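Long-range contacts in PHB depolymerase (Penicillium funiculosum, PDB 2D81), which hydrolyses the biopolyester polyhydroxybutyrate, using a circularly permuted alpha/beta-hydrolase fold that holds a 3-hydroxybutyrate trimer in its pocket: residues A[176-180]-A[249-254]; A[242-248]-A[259-263]; A[169-173]-A[221-225]. All coordinates share one frame; numbering follows the deposited sequence.

Contact 1 (A[176-180]-A[249-254]); sequences LNARN and KWADTN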
ATOM      1  N   LEU A 176      -6.706 -18.366   5.028  1.00 17.86           N
ATOM      2  CA  LEU A 176      -7.605 -17.942   3.963  1.00 12.92           C
ATOM      3  C   LEU A 176      -7.973 -19.167   3.145  1.00 11.63           C
ATOM      4  O   LEU A 176      -7.202 -20.126   3.079  1.00 11.77           O
ATOM      5  CB  LEU A 176      -6.926 -16.911   3.056  1.00 11.93           C
ATOM      6  CG  LEU A 176      -6.669 -15.528   3.657  1.00 11.35           C
ATOM      7  CD1 LEU A 176      -6.010 -14.627   2.618  1.00 11.10           C
ATOM      8  CD2 LEU A 176      -7.985 -14.927   4.123  1.00 10.74           C
ATOM      9  N   ASN A 177      -9.150 -19.135   2.527  1.00  9.57           N
ATOM     10  CA  ASN A 177      -9.539 -20.182   1.594  1.00  8.07           C
ATOM     11  C   ASN A 177      -8.710 -20.059   0.322  1.00  8.66           C
ATOM     12  O   ASN A 177      -8.258 -18.968  -0.030  1.00  7.47           O
ATOM     13  CB  ASN A 177     -11.028 -20.068   1.251  1.00  8.52           C
ATOM     14  CG  ASN A 177     -11.914 -20.133   2.477  1.00 10.38           C
ATOM     15  OD1 ASN A 177     -11.728 -20.984   3.348  1.00 11.18           O
ATOM     16  ND2 ASN A 177     -12.893 -19.237   2.548  1.00 10.67           N
ATOM     17  N   ALA A 178      -8.514 -21.184  -0.359  1.00  6.73           N
ATOM     18  CA  ALA A 178      -7.719 -21.218  -1.579  1.00  9.07           C
ATOM     19  C   ALA A 178      -8.188 -20.152  -2.563  1.00  7.54           C
ATOM     20  O   ALA A 178      -9.387 -19.903  -2.702  1.00  7.49           O
ATOM     21  CB  ALA A 178      -7.812 -22.592  -2.216  1.00  7.94           C
ATOM     22  N   ARG A 179      -7.237 -19.525  -3.245  1.00  7.55           N
ATOM     23  CA  ARG A 179      -7.558 -18.479  -4.206  1.00  7.13           C
ATOM     24  C   ARG A 179      -8.322 -19.055  -5.391  1.00  7.51           C
ATOM     25  O   ARG A 179      -8.216 -20.244  -5.693  1.00  7.73           O
ATOM     26  CB  ARG A 179      -6.282 -17.812  -4.711  1.00  7.77           C
ATOM     27  CG  ARG A 179      -5.387 -18.740  -5.513  1.00 10.20           C
ATOM     28  CD  ARG A 179      -4.154 -18.011  -6.021  1.00 11.72           C
ATOM     29  NE  ARG A 179      -3.245 -18.922  -6.707  1.00 14.38           N
ATOM     30  CZ  ARG A 179      -2.095 -18.553  -7.263  1.00 16.13           C
ATOM     31  NH1 ARG A 179      -1.708 -17.286  -7.218  1.00 14.28           N
ATOM     32  NH2 ARG A 179      -1.331 -19.456  -7.863  1.00 17.87           N
ATOM     33  N   ASN A 180      -9.086 -18.194  -6.056  1.00  7.67           N
ATOM     34  CA  ASN A 180      -9.791 -18.555  -7.282  1.00  9.05           C
ATOM     35  C   ASN A 180      -8.868 -18.358  -8.479  1.00 10.02           C
ATOM     36  O   ASN A 180      -8.469 -17.236  -8.779  1.00 10.24           O
ATOM     37  CB  ASN A 180     -11.031 -17.676  -7.445  1.00  9.45           C
ATOM     38  CG  ASN A 180     -11.801 -17.987  -8.707  1.00  9.70           C
ATOM     39  OD1 ASN A 180     -11.434 -18.880  -9.473  1.00  9.93           O
ATOM     40  ND2 ASN A 180     -12.885 -17.251  -8.932  1.00  8.69           N
ATOM     41  N   LYS A 249      -7.785 -12.644  -6.818  1.00  6.82           N
ATOM     42  CA  LYS A 249      -7.907 -14.100  -6.788  1.00  8.25           C
ATOM     43  C   LYS A 249      -8.157 -14.599  -5.370  1.00  8.76           C
ATOM     44  O   LYS A 249      -8.953 -15.515  -5.154  1.00  7.96           O
ATOM     45  CB  LYS A 249      -6.633 -14.752  -7.335  1.00  9.88           C
ATOM     46  CG  LYS A 249      -6.328 -14.398  -8.780  1.00 11.21           C
ATOM     47  CD  LYS A 249      -5.070 -15.099  -9.263  1.00 12.75           C
ATOM     48  CE  LYS A 249      -4.794 -14.782 -10.721  1.00 17.04           C
ATOM     49  NZ  LYS A 249      -5.906 -15.235 -11.603  1.00 18.74           N
ATOM     50  N   TRP A 250      -7.469 -13.994  -4.405  1.00  7.10           N
ATOM     51  CA  TRP A 250      -7.635 -14.358  -3.004  1.00  7.46           C
ATOM     52  C   TRP A 250      -8.885 -13.736  -2.389  1.00  7.16           C
ATOM     53  O   TRP A 250      -9.603 -14.386  -1.626  1.00  5.74           O
ATOM     54  CB  TRP A 250      -6.394 -13.946  -2.201  1.00  6.89           C
ATOM     55  CG  TRP A 250      -5.204 -14.800  -2.495  1.00  6.32           C
ATOM     56  CD1 TRP A 250      -4.213 -14.556  -3.407  1.00  7.15           C
ATOM     57  CD2 TRP A 250      -4.912 -16.078  -1.920  1.00  7.39           C
ATOM     58  NE1 TRP A 250      -3.324 -15.608  -3.436  1.00  6.45           N
ATOM     59  CE2 TRP A 250      -3.731 -16.555  -2.532  1.00  8.24           C
ATOM     60  CE3 TRP A 250      -5.538 -16.870  -0.945  1.00  9.37           C
ATOM     61  CZ2 TRP A 250      -3.162 -17.789  -2.201  1.00  9.96           C
ATOM     62  CZ3 TRP A 250      -4.971 -18.099  -0.617  1.00  9.66           C
ATOM     63  CH2 TRP A 250      -3.795 -18.545  -1.245  1.00  9.83           C
ATOM     64  N   ALA A 251      -9.146 -12.476  -2.720  1.00  5.92           N
ATOM     65  CA  ALA A 251     -10.324 -11.788  -2.207  1.00  6.23           C
ATOM     66  C   ALA A 251     -11.589 -12.556  -2.581  1.00  7.53           C
ATOM     67  O   ALA A 251     -12.533 -12.646  -1.787  1.00  6.67           O
ATOM     68  CB  ALA A 251     -10.390 -10.375  -2.774  1.00  7.96           C
ATOM     69  N   ASP A 252     -11.601 -13.113  -3.789  1.00  7.54           N
ATOM     70  CA  ASP A 252     -12.835 -13.637  -4.372  1.00  8.27           C
ATOM     71  C   ASP A 252     -13.422 -14.788  -3.564  1.00  9.60           C
ATOM     72  O   ASP A 252     -14.633 -15.006  -3.570  1.00  8.76           O
ATOM     73  CB  ASP A 252     -12.594 -14.114  -5.806  1.00  7.82           C
ATOM     74  CG  ASP A 252     -13.877 -14.202  -6.607  1.00  7.65           C
ATOM     75  OD1 ASP A 252     -14.091 -15.215  -7.305  1.00  8.22           O
ATOM     76  OD2 ASP A 252     -14.670 -13.248  -6.540  1.00  6.99           O
ATOM     77  N   THR A 253     -12.560 -15.528  -2.876  1.00  8.30           N
ATOM     78  CA  THR A 253     -13.006 -16.700  -2.131  1.00  8.70           C
ATOM     79  C   THR A 253     -12.977 -16.476  -0.620  1.00  7.55           C
ATOM     80  O   THR A 253     -13.146 -17.418   0.156  1.00  7.61           O
ATOM     81  CB  THR A 253     -12.136 -17.925  -2.465  1.00 10.55           C
ATOM     82  OG1 THR A 253     -10.761 -17.627  -2.190  1.00  8.65           O
ATOM     83  CG2 THR A 253     -12.291 -18.300  -3.931  1.00 10.89           C
ATOM     84  N   ASN A 254     -12.774 -15.229  -0.205  1.00  7.65           N
ATOM     85  CA  ASN A 254     -12.583 -14.923   1.209  1.00  6.40           C
ATOM     86  C   ASN A 254     -13.354 -13.696   1.684  1.00  6.28           C
ATOM     87  O   ASN A 254     -12.942 -13.020   2.628  1.00  8.73           O
ATOM     88  CB  ASN A 254     -11.089 -14.746   1.502  1.00  6.88           C
ATOM     89  CG  ASN A 254     -10.343 -16.062   1.503  1.00  8.69           C
ATOM     90  OD1 ASN A 254     -10.457 -16.847   2.443  1.00  9.94           O
ATOM     91  ND2 ASN A 254      -9.585 -16.318   0.441  1.00  8.96           N
TER
HETATM   92  O   HOH W   1      -8.528 -16.176 -11.298  1.00 15.65           O
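Asn-254 and Asn-177 interlock through a pair of hydrogen bonds between one side-chain amide and one residue's backbone. Asn-254 OD1 takes the N-H of Asn-177 N at 2.6 Å, in the carbonyl plane and on a lone pair, while Asn-254 ND2 gives a hydrogen to Asn-177 O. The second hydrogen of that ND2 goes to Trp-250 O, 2.8 Å between ND2 and O, so three bonds fix the amide's rotation. Asn-177 ND2 in turn reaches Thr-253 O at 3.0 Å, almost straight (171°).

Thr-253 OG1 donates to Ala-178 O at 2.7 Å; its torsion, between the backbone N and the carbonyl carbon (chi1 57°), directs OG1 at that oxygen, well above the carbonyl plane and not on a lone pair. Asn-180 N then binds Lys-249 O, and Asn-180 ND2 meets the anti side of Asp-252 OD1 at 2.9 Å with amide and carboxylate nearly coplanar. Asn-180 OD1 accepts from Gly-182 N, and its ND2 also bonds Thr-183 O. One water bridges Asn-180 O and Lys-249 NZ.

The nonpolar part centres on the Trp-250 indole. Arg-179 CB sits 3.6 Å from the centroid of its five-membered ring and 15° off the normal, a CH-pi contact over the face. The extended arginine chain carries its guanidinium on to salt bridges with Asp-140 and Asp-163, and Asp-163 also accepts from Trp-250 NE1. Leu-176 CB packs on Trp-250 CE3 at 4.2 Å.

The loop 176-180 thus lies along helix 247-251 and the type I turn from Ala-251 to Asn-254 that leads out of it, near the surface. Leu-176 and Trp-250 both rest on Leu-169 and Lys-170 of helix 164-173, Ala-251 faces strand 256-260, and Asp-252 OD2 bonds Tyr-209 of strand 205-210.

Contact 2 (A[242-248]-A[259-263]); sequences IQNTGYN and LYPQA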
ATOM      1  N   ILE A 242      -4.608  -3.611 -11.094  1.00  8.77           N
ATOM      2  CA  ILE A 242      -5.813  -4.193 -10.522  1.00  9.81           C
ATOM      3  C   ILE A 242      -5.933  -5.676 -10.863  1.00 11.72           C
ATOM      4  O   ILE A 242      -6.369  -6.476 -10.033  1.00 13.38           O
ATOM      5  CB  ILE A 242      -7.066  -3.440 -11.025  1.00 10.63           C
ATOM      6  CG1 ILE A 242      -7.043  -2.008 -10.482  1.00 10.01           C
ATOM      7  CG2 ILE A 242      -8.338  -4.169 -10.589  1.00  8.11           C
ATOM      8  CD1 ILE A 242      -8.009  -1.070 -11.169  1.00 13.33           C
ATOM      9  N   GLN A 243      -5.535  -6.043 -12.077  1.00 10.83           N
ATOM     10  CA  GLN A 243      -5.755  -7.400 -12.568  1.00 14.47           C
ATOM     11  C   GLN A 243      -4.545  -8.323 -12.449  1.00 14.21           C
ATOM     12  O   GLN A 243      -4.699  -9.520 -12.204  1.00 15.39           O
ATOM     13  CB  GLN A 243      -6.208  -7.366 -14.027  1.00 14.73           C
ATOM     14  CG  GLN A 243      -7.536  -6.667 -14.250  1.00 19.99           C
ATOM     15  CD  GLN A 243      -7.966  -6.705 -15.701  1.00 23.29           C
ATOM     16  OE1 GLN A 243      -7.237  -6.259 -16.588  1.00 25.62           O
ATOM     17  NE2 GLN A 243      -9.155  -7.240 -15.951  1.00 26.70           N
ATOM     18  N   ASN A 244      -3.349  -7.772 -12.629  1.00 11.76           N
ATOM     19  CA  ASN A 244      -2.143  -8.590 -12.755  1.00  9.89           C
ATOM     20  C   ASN A 244      -1.439  -8.901 -11.431  1.00  8.37           C
ATOM     21  O   ASN A 244      -0.523  -9.722 -11.401  1.00  7.85           O
ATOM     22  CB  ASN A 244      -1.144  -7.910 -13.698  1.00 12.43           C
ATOM     23  CG  ASN A 244      -1.534  -8.026 -15.162  1.00 15.31           C
ATOM     24  OD1 ASN A 244      -2.713  -8.088 -15.505  1.00 13.98           O
ATOM     25  ND2 ASN A 244      -0.534  -8.036 -16.035  1.00 16.76           N
ATOM     26  N   THR A 245      -1.855  -8.252 -10.346  1.00  5.99           N
ATOM     27  CA  THR A 245      -1.164  -8.413  -9.069  1.00  6.91           C
ATOM     28  C   THR A 245      -1.624  -9.644  -8.300  1.00  7.37           C
ATOM     29  O   THR A 245      -0.874 -10.193  -7.495  1.00  8.59           O
ATOM     30  CB  THR A 245      -1.349  -7.183  -8.164  1.00  7.42           C
ATOM     31  OG1 THR A 245      -2.741  -6.854  -8.082  1.00  9.12           O
ATOM     32  CG2 THR A 245      -0.567  -5.995  -8.715  1.00  7.08           C
ATOM     33  N   GLY A 246      -2.861 -10.068  -8.536  1.00  6.63           N
ATOM     34  CA  GLY A 246      -3.330 -11.300  -7.924  1.00  7.25           C
ATOM     35  C   GLY A 246      -4.077 -11.164  -6.607  1.00  5.79           C
ATOM     36  O   GLY A 246      -4.451 -12.173  -6.011  1.00  6.13           O
ATOM     37  N   TYR A 247      -4.305  -9.937  -6.142  1.00  6.58           N
ATOM     38  CA  TYR A 247      -5.087  -9.742  -4.919  1.00  6.17           C
ATOM     39  C   TYR A 247      -6.491 -10.305  -5.080  1.00  5.50           C
ATOM     40  O   TYR A 247      -7.024 -10.946  -4.170  1.00  5.76           O
ATOM     41  CB  TYR A 247      -5.217  -8.260  -4.560  1.00  7.74           C
ATOM     42  CG  TYR A 247      -3.948  -7.582  -4.101  1.00  6.81           C
ATOM     43  CD1 TYR A 247      -3.121  -6.926  -5.005  1.00  6.92           C
ATOM     44  CD2 TYR A 247      -3.598  -7.561  -2.750  1.00  8.37           C
ATOM     45  CE1 TYR A 247      -1.977  -6.257  -4.579  1.00  7.96           C
ATOM     46  CE2 TYR A 247      -2.455  -6.900  -2.313  1.00  7.34           C
ATOM     47  CZ  TYR A 247      -1.652  -6.246  -3.234  1.00  7.86           C
ATOM     48  OH  TYR A 247      -0.532  -5.574  -2.812  1.00  8.05           O
ATOM     49  N   ASN A 248      -7.095 -10.047  -6.236  1.00  5.12           N
ATOM     50  CA  ASN A 248      -8.504 -10.357  -6.427  1.00  6.25           C
ATOM     51  C   ASN A 248      -8.764 -11.855  -6.381  1.00  6.38           C
ATOM     52  O   ASN A 248      -9.833 -12.285  -5.953  1.00  7.74           O
ATOM     53  CB  ASN A 248      -9.009  -9.782  -7.754  1.00  7.24           C
ATOM     54  CG  ASN A 248      -8.872  -8.277  -7.823  1.00  9.37           C
ATOM     55  OD1 ASN A 248      -8.782  -7.607  -6.794  1.00  8.20           O
ATOM     56  ND2 ASN A 248      -8.871  -7.735  -9.035  1.00 10.30           N
ATOM     57  N   LEU A 259      -9.745  -2.446  -2.259  1.00  5.81           N
ATOM     58  CA  LEU A 259      -9.861  -1.065  -2.722  1.00  5.17           C
ATOM     59  C   LEU A 259      -8.567  -0.638  -3.401  1.00  5.32           C
ATOM     60  O   LEU A 259      -7.481  -0.822  -2.848  1.00  5.64           O
ATOM     61  CB  LEU A 259     -10.154  -0.133  -1.542  1.00  5.27           C
ATOM     62  CG  LEU A 259     -10.106   1.378  -1.800  1.00  4.64           C
ATOM     63  CD1 LEU A 259     -11.205   1.779  -2.785  1.00  6.82           C
ATOM     64  CD2 LEU A 259     -10.279   2.123  -0.480  1.00  6.60           C
ATOM     65  N   TYR A 260      -8.690  -0.084  -4.605  1.00  4.46           N
ATOM     66  CA  TYR A 260      -7.527   0.363  -5.373  1.00  5.83           C
ATOM     67  C   TYR A 260      -7.560   1.865  -5.650  1.00  6.08           C
ATOM     68  O   TYR A 260      -8.034   2.292  -6.704  1.00  6.90           O
ATOM     69  CB  TYR A 260      -7.445  -0.355  -6.731  1.00  4.66           C
ATOM     70  CG  TYR A 260      -7.261  -1.854  -6.685  1.00  5.67           C
ATOM     71  CD1 TYR A 260      -8.360  -2.718  -6.726  1.00  6.88           C
ATOM     72  CD2 TYR A 260      -5.985  -2.414  -6.634  1.00  5.42           C
ATOM     73  CE1 TYR A 260      -8.186  -4.106  -6.724  1.00  6.23           C
ATOM     74  CE2 TYR A 260      -5.802  -3.797  -6.629  1.00  6.43           C
ATOM     75  CZ  TYR A 260      -6.904  -4.635  -6.675  1.00  5.27           C
ATOM     76  OH  TYR A 260      -6.721  -6.000  -6.669  1.00  6.37           O
ATOM     77  N   PRO A 261      -7.066   2.688  -4.713  1.00  5.65           N
ATOM     78  CA  PRO A 261      -7.069   4.139  -4.945  1.00  5.51           C
ATOM     79  C   PRO A 261      -6.091   4.434  -6.085  1.00  5.03           C
ATOM     80  O   PRO A 261      -5.166   3.660  -6.319  1.00  5.24           O
ATOM     81  CB  PRO A 261      -6.577   4.709  -3.612  1.00  4.35           C
ATOM     82  CG  PRO A 261      -6.947   3.627  -2.609  1.00  5.93           C
ATOM     83  CD  PRO A 261      -6.597   2.371  -3.353  1.00  6.08           C
ATOM     84  N   GLN A 262      -6.283   5.546  -6.791  1.00  6.54           N
ATOM     85  CA  GLN A 262      -5.431   5.847  -7.940  1.00  5.35           C
ATOM     86  C   GLN A 262      -4.749   7.203  -7.832  1.00  5.77           C
ATOM     87  O   GLN A 262      -5.406   8.218  -7.610  1.00  7.04           O
ATOM     88  CB  GLN A 262      -6.246   5.809  -9.238  1.00  5.31           C
ATOM     89  CG  GLN A 262      -6.934   4.476  -9.536  1.00  4.61           C
ATOM     90  CD  GLN A 262      -5.956   3.328  -9.694  1.00  5.03           C
ATOM     91  OE1 GLN A 262      -4.937   3.451 -10.370  1.00  6.86           O
ATOM     92  NE2 GLN A 262      -6.272   2.197  -9.079  1.00  4.76           N
ATOM     93  N   ALA A 263      -3.431   7.216  -7.997  1.00  4.63           N
ATOM     94  CA  ALA A 263      -2.706   8.476  -8.137  1.00  5.48           C
ATOM     95  C   ALA A 263      -2.769   8.911  -9.600  1.00  6.43           C
ATOM     96  O   ALA A 263      -3.404   8.253 -10.423  1.00  7.62           O
ATOM     97  CB  ALA A 263      -1.251   8.302  -7.694  1.00  5.23           C
TER
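In both Tyr-260 and Asn-248 the first torsion turns CG away from the carbonyl carbon (chi1 -63° in the tyrosine), and the two side chains then approach from opposite directions. Tyr-260 OH donates to Asn-248 OD1 at 2.6 Å. The oxygen lies near the plane of the phenol ring, at its edge, whereas the hydroxyl stands well above the amide's carbonyl plane. The amide and ring planes are 86° apart.

Ile-242 covers one face of the same ring. Its CG1 is 4.0 Å from the Tyr-260 centroid and 18° off the normal, a CH-pi contact displaced toward the rim, and its CG2 branch touches Tyr-260 CE1 at 3.9 Å. Tyr-247 CB comes within 3.4 Å of Tyr-260 OH. Apolar packing along the ring and one hydrogen bond at the hydroxyl hold the buried phenol.

Strands 221-227 and 256-260 are parallel neighbours in the mixed sheet, so the joint between helices 240-244 and 247-251, where Gly-246 takes a positive phi, packs the helical connection of a beta-alpha-beta unit on its second strand. Ile-242 touches Tyr-207 and Asn-248 Tyr-209 of strand 205-210; Tyr-247 and Tyr-260 meet Ala-226 on the other flank.

Contact 3 (A[169-173]-A[221-225]); sequences LKWIY and CSLHV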
ATOM      1  N   LEU A 169      -1.701 -11.236   2.069  1.00  4.57           N
ATOM      2  CA  LEU A 169      -3.059 -11.381   2.592  1.00  5.23           C
ATOM      3  C   LEU A 169      -3.173 -12.519   3.602  1.00  6.48           C
ATOM      4  O   LEU A 169      -3.854 -12.386   4.624  1.00  7.91           O
ATOM      5  CB  LEU A 169      -4.053 -11.600   1.447  1.00  4.41           C
ATOM      6  CG  LEU A 169      -4.261 -10.410   0.506  1.00  5.72           C
ATOM      7  CD1 LEU A 169      -5.212 -10.808  -0.614  1.00  5.91           C
ATOM      8  CD2 LEU A 169      -4.817  -9.219   1.292  1.00  4.86           C
ATOM      9  N   LYS A 170      -2.508 -13.635   3.325  1.00  6.00           N
ATOM     10  CA  LYS A 170      -2.500 -14.737   4.271  1.00  6.79           C
ATOM     11  C   LYS A 170      -1.770 -14.366   5.556  1.00  7.25           C
ATOM     12  O   LYS A 170      -2.176 -14.783   6.636  1.00  7.90           O
ATOM     13  CB  LYS A 170      -1.873 -15.988   3.644  1.00  6.81           C
ATOM     14  CG  LYS A 170      -2.786 -16.671   2.633  1.00  8.10           C
ATOM     15  CD  LYS A 170      -2.216 -17.995   2.142  1.00 11.14           C
ATOM     16  CE  LYS A 170      -0.974 -17.800   1.294  1.00 12.67           C
ATOM     17  NZ  LYS A 170      -0.435 -19.109   0.830  1.00 14.63           N
ATOM     18  N   TRP A 171      -0.706 -13.574   5.457  1.00  7.68           N
ATOM     19  CA  TRP A 171      -0.009 -13.176   6.673  1.00  6.90           C
ATOM     20  C   TRP A 171      -0.874 -12.244   7.509  1.00  7.84           C
ATOM     21  O   TRP A 171      -0.966 -12.392   8.727  1.00  8.57           O
ATOM     22  CB  TRP A 171       1.319 -12.478   6.368  1.00  7.49           C
ATOM     23  CG  TRP A 171       2.067 -12.210   7.631  1.00  6.48           C
ATOM     24  CD1 TRP A 171       2.202 -11.014   8.275  1.00  6.07           C
ATOM     25  CD2 TRP A 171       2.691 -13.188   8.465  1.00  6.62           C
ATOM     26  NE1 TRP A 171       2.871 -11.189   9.467  1.00  6.33           N
ATOM     27  CE2 TRP A 171       3.182 -12.517   9.607  1.00  5.61           C
ATOM     28  CE3 TRP A 171       2.879 -14.574   8.359  1.00  7.12           C
ATOM     29  CZ2 TRP A 171       3.851 -13.182  10.638  1.00  5.84           C
ATOM     30  CZ3 TRP A 171       3.545 -15.237   9.386  1.00  8.17           C
ATOM     31  CH2 TRP A 171       4.023 -14.539  10.510  1.00  7.49           C
ATOM     32  N   ILE A 172      -1.510 -11.285   6.847  1.00  8.57           N
ATOM     33  CA  ILE A 172      -2.311 -10.291   7.547  1.00  8.51           C
ATOM     34  C   ILE A 172      -3.568 -10.904   8.166  1.00  8.99           C
ATOM     35  O   ILE A 172      -3.899 -10.615   9.315  1.00  8.35           O
ATOM     36  CB  ILE A 172      -2.706  -9.143   6.594  1.00  7.42           C
ATOM     37  CG1 ILE A 172      -1.443  -8.388   6.165  1.00  8.20           C
ATOM     38  CG2 ILE A 172      -3.690  -8.194   7.281  1.00  7.95           C
ATOM     39  CD1 ILE A 172      -1.673  -7.327   5.105  1.00  8.80           C
ATOM     40  N   TYR A 173      -4.257 -11.756   7.413  1.00  9.60           N
ATOM     41  CA  TYR A 173      -5.533 -12.299   7.871  1.00  9.82           C
ATOM     42  C   TYR A 173      -5.457 -13.701   8.461  1.00 14.00           C
ATOM     43  O   TYR A 173      -6.441 -14.196   9.015  1.00 13.10           O
ATOM     44  CB  TYR A 173      -6.555 -12.279   6.730  1.00  9.70           C
ATOM     45  CG  TYR A 173      -6.997 -10.884   6.369  1.00  8.06           C
ATOM     46  CD1 TYR A 173      -6.337 -10.154   5.380  1.00  8.09           C
ATOM     47  CD2 TYR A 173      -8.038 -10.268   7.061  1.00  9.15           C
ATOM     48  CE1 TYR A 173      -6.703  -8.838   5.096  1.00  7.29           C
ATOM     49  CE2 TYR A 173      -8.409  -8.956   6.786  1.00  7.65           C
ATOM     50  CZ  TYR A 173      -7.735  -8.249   5.804  1.00  7.03           C
ATOM     51  OH  TYR A 173      -8.087  -6.949   5.549  1.00  8.21           O
ATOM     52  N   CYS A 221     -17.933  -8.737   5.195  1.00  9.04           N
ATOM     53  CA  CYS A 221     -16.705  -8.822   4.416  1.00  9.58           C
ATOM     54  C   CYS A 221     -15.574  -8.041   5.073  1.00  8.43           C
ATOM     55  O   CYS A 221     -15.807  -7.208   5.948  1.00  8.41           O
ATOM     56  CB  CYS A 221     -16.969  -8.309   2.994  1.00  8.69           C
ATOM     57  SG  CYS A 221     -17.927  -9.529   2.032  1.00 13.89           S
ATOM     58  N   SER A 222     -14.346  -8.341   4.664  1.00  9.32           N
ATOM     59  CA  SER A 222     -13.183  -7.570   5.083  1.00  8.37           C
ATOM     60  C   SER A 222     -12.777  -6.606   3.977  1.00  8.73           C
ATOM     61  O   SER A 222     -13.352  -6.624   2.890  1.00  7.50           O
ATOM     62  CB  SER A 222     -12.015  -8.504   5.406  1.00  9.61           C
ATOM     63  OG  SER A 222     -11.695  -9.325   4.294  1.00 11.13           O
ATOM     64  N   LEU A 223     -11.778  -5.774   4.255  1.00  7.07           N
ATOM     65  CA  LEU A 223     -11.320  -4.784   3.288  1.00  5.80           C
ATOM     66  C   LEU A 223      -9.799  -4.662   3.305  1.00  5.37           C
ATOM     67  O   LEU A 223      -9.199  -4.391   4.348  1.00  5.67           O
ATOM     68  CB  LEU A 223     -11.940  -3.420   3.598  1.00  6.12           C
ATOM     69  CG  LEU A 223     -11.433  -2.224   2.778  1.00  6.49           C
ATOM     70  CD1 LEU A 223     -11.812  -2.382   1.313  1.00  6.38           C
ATOM     71  CD2 LEU A 223     -12.035  -0.942   3.340  1.00  9.34           C
ATOM     72  N   HIS A 224      -9.186  -4.865   2.145  1.00  7.24           N
ATOM     73  CA  HIS A 224      -7.761  -4.607   1.972  1.00  5.28           C
ATOM     74  C   HIS A 224      -7.582  -3.501   0.940  1.00  5.86           C
ATOM     75  O   HIS A 224      -8.163  -3.553  -0.148  1.00  6.78           O
ATOM     76  CB  HIS A 224      -7.042  -5.870   1.489  1.00  6.57           C
ATOM     77  CG  HIS A 224      -5.552  -5.730   1.417  1.00  5.88           C
ATOM     78  ND1 HIS A 224      -4.753  -5.701   2.540  1.00  6.01           N
ATOM     79  CD2 HIS A 224      -4.717  -5.596   0.358  1.00  5.92           C
ATOM     80  CE1 HIS A 224      -3.491  -5.557   2.176  1.00  6.59           C
ATOM     81  NE2 HIS A 224      -3.443  -5.490   0.857  1.00  5.77           N
ATOM     82  N   VAL A 225      -6.781  -2.502   1.291  1.00  3.81           N
ATOM     83  CA  VAL A 225      -6.441  -1.426   0.373  1.00  5.30           C
ATOM     84  C   VAL A 225      -5.093  -1.748  -0.264  1.00  5.26           C
ATOM     85  O   VAL A 225      -4.103  -1.950   0.439  1.00  6.06           O
ATOM     86  CB  VAL A 225      -6.341  -0.079   1.126  1.00  5.84           C
ATOM     87  CG1 VAL A 225      -6.035   1.053   0.151  1.00  7.12           C
ATOM     88  CG2 VAL A 225      -7.642   0.194   1.869  1.00  8.65           C
TER
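Leu-169 places its CD2 methyl squarely over the imidazole of His-224: the carbon lies 3.6 Å from the ring centroid and 12° off the normal, a CH-pi contact over the face. His-224 CG is anti to the backbone N (chi1 -174°), which carries the ring out from strand 221-227 toward helix 164-173. Ile-172, one helical turn along, crosses the histidine at about a right angle and touches CE1 with its CD1 at 3.9 Å.

Tyr-173 works further back along the strand. Its ring meets Ser-222 CB through CE2 at 3.9 Å, and its hydroxyl lies close to Leu-223 O, 3.0 Å from OH to O, with an angle too poor for a hydrogen bond. The segment axes are 11.3 Å apart at an angle of 125°; at that spacing the helix meets the strand through its side chains.

No hydrogen bond joins the two segments, and the polar ends find partners elsewhere: Tyr-173 OH bonds Ser-14 OG and Ser-12 O, while His-224 pairs ND1 with Ser-14 OG and NE2 with Ser-16 OG. With both ring nitrogens engaged, the imidazole's rotation is fixed; one face offers its pi surface to the leucine methyl, and the ring of Tyr-247 also meets the imidazole.

In the fold
From the N terminus, helix 164-173 comes first and pairs with strand 221-225 in contact 3, closing a loop that contains strands 187-192 and 205-210. The chain just beyond that helix, 176-180, reaches further forward to 249-254, so contacts 1 and 3 cross, and they touch through Leu-176 and Trp-250 against Leu-169 and Lys-170. Contact 2 closes a short loop, 242-248 to 259-263, after contact 3 is complete, and crosses contact 1, whose second segment lies within it. Leu-259 N and His-224 O probably hydrogen-bond between the strands of contacts 2 and 3, and Tyr-247 on helix 247-251 touches His-224. Contacts 2 and 3 reach the mixed sheet; contact 1 joins loop to helix and turn.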